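PDB 4RAJ: heme oxygenase from Chlamydomonas reinhardtii, which probably catalyses the oxygen-dependent opening of heme to biliverdin, with release of iron and carbon monoxide, as heme oxygenases do. Local coordinates for residues A[123-126]-A[127-131]. Sequence-based numbering, arbitrary orientation.
Sequences KDYE and AHLAS
Tyr-125 and Leu-129 sit one turn apart on helix 120-135 of the all-helical heme oxygenase fold, an i to i+4 pair on its buried side. CG of Tyr-125 lies anti to the backbone N (chi1 -166°), and this brings the end of the ring back beside Leu-129. Leu-129 comes in over one face of that ring. Its CD1 stands almost above the middle, 3.9 Å from the centroid of the Tyr-125 ring and 13° off the normal, a CH-pi contact. CG of Leu-129 is 3.6 Å from Tyr-125 CE1, and CD2 of Leu-129 touches the same carbon at 3.7 Å. The ring also stacks with His-220 of helix 204-227, and its OH is hydrogen-bonded to ND1 of His-143 and NE2 of Gln-147; the latter residue lines the pocket that holds a polyether in this heme-free structure. An alanine in place of Tyr-125 would probably leave the leucine methyl without its aromatic face and His-143 and Gln-147 without their shared hydroxyl partner. The polar ends of the neighbouring side chains have other partners: OE2 of Glu-126 forms a salt bridge with Lys-118, and NE2 of His-128 is hydrogen-bonded to Glu-213 on helix 204-227. The backbone keeps regular alpha-helical bonding through this turn. Ala-127 N gives its hydrogen to Lys-123 O at 2.9 Å, and Ala-130 N reaches Glu-126 O at 3.1 Å. Between Tyr-125 and Leu-129 themselves, Leu-129 N bonds to Tyr-125 O at 2.9 Å, with an N-H...O angle of 167°.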
# COMPACT_ATOMS: atom_id res chain seq x y z
N LYS A 123 11.34 -8.03 -3.83
CA LYS A 123 11.46 -8.41 -5.24
C LYS A 123 10.39 -9.42 -5.64
O LYS A 123 9.83 -9.34 -6.74
CB LYS A 123 12.86 -8.96 -5.52
CG LYS A 123 13.94 -7.88 -5.40
CD LYS A 123 15.34 -8.36 -5.80
CE LYS A 123 15.96 -9.24 -4.75
NZ LYS A 123 17.35 -9.61 -5.14
N ASP A 124 10.09 -10.35 -4.74
CA ASP A 124 9.05 -11.34 -4.99
C ASP A 124 7.67 -10.68 -5.16
O ASP A 124 6.88 -11.08 -6.01
CB ASP A 124 9.00 -12.38 -3.86
CG ASP A 124 10.20 -13.35 -3.88
OD1 ASP A 124 10.90 -13.43 -4.91
OD2 ASP A 124 10.44 -14.02 -2.86
N TYR A 125 7.37 -9.67 -4.34
CA TYR A 125 6.08 -8.99 -4.45
C TYR A 125 6.04 -8.16 -5.72
O TYR A 125 5.04 -8.16 -6.44
CB TYR A 125 5.83 -8.10 -3.21
CG TYR A 125 4.39 -7.62 -3.05
CD1 TYR A 125 3.34 -8.21 -3.73
CD2 TYR A 125 4.11 -6.56 -2.19
CE1 TYR A 125 2.02 -7.75 -3.58
CE2 TYR A 125 2.81 -6.10 -2.03
CZ TYR A 125 1.77 -6.69 -2.72
OH TYR A 125 0.49 -6.20 -2.52
N GLU A 126 7.14 -7.46 -6.02
CA GLU A 126 7.23 -6.71 -7.27
C GLU A 126 6.96 -7.59 -8.49
O GLU A 126 6.25 -7.20 -9.42
CB GLU A 126 8.61 -6.07 -7.41
CG GLU A 126 8.87 -4.89 -6.47
CD GLU A 126 10.28 -4.37 -6.63
OE1 GLU A 126 11.19 -5.20 -6.84
OE2 GLU A 126 10.48 -3.14 -6.59
N ALA A 127 7.54 -8.79 -8.48
CA ALA A 127 7.39 -9.74 -9.58
C ALA A 127 5.95 -10.22 -9.67
O ALA A 127 5.38 -10.33 -10.76
CB ALA A 127 8.33 -10.91 -9.40
N HIS A 128 5.35 -10.48 -8.51
CA HIS A 128 3.98 -10.95 -8.45
C HIS A 128 3.01 -9.91 -9.00
O HIS A 128 2.11 -10.24 -9.77
CB HIS A 128 3.59 -11.31 -7.02
CG HIS A 128 2.20 -11.84 -6.89
ND1 HIS A 128 1.79 -13.00 -7.50
CD2 HIS A 128 1.11 -11.35 -6.24
CE1 HIS A 128 0.52 -13.22 -7.23
NE2 HIS A 128 0.08 -12.24 -6.46
N LEU A 129 3.18 -8.66 -8.60
CA LEU A 129 2.33 -7.58 -9.09
C LEU A 129 2.46 -7.40 -10.60
O LEU A 129 1.45 -7.21 -11.30
CB LEU A 129 2.67 -6.27 -8.38
CG LEU A 129 2.30 -6.26 -6.89
CD1 LEU A 129 2.89 -5.05 -6.15
CD2 LEU A 129 0.79 -6.26 -6.75
N ALA A 130 3.69 -7.44 -11.10
CA ALA A 130 3.93 -7.31 -12.53
C ALA A 130 3.23 -8.44 -13.28
O ALA A 130 2.62 -8.23 -14.34
CB ALA A 130 5.42 -7.32 -12.84
N SER A 131 3.31 -9.64 -12.72
CA SER A 131 2.70 -10.81 -13.32
C SER A 131 1.17 -10.70 -13.33
O SER A 131 0.53 -11.10 -14.30
CB SER A 131 3.13 -12.08 -12.59
OG SER A 131 2.70 -13.23 -13.30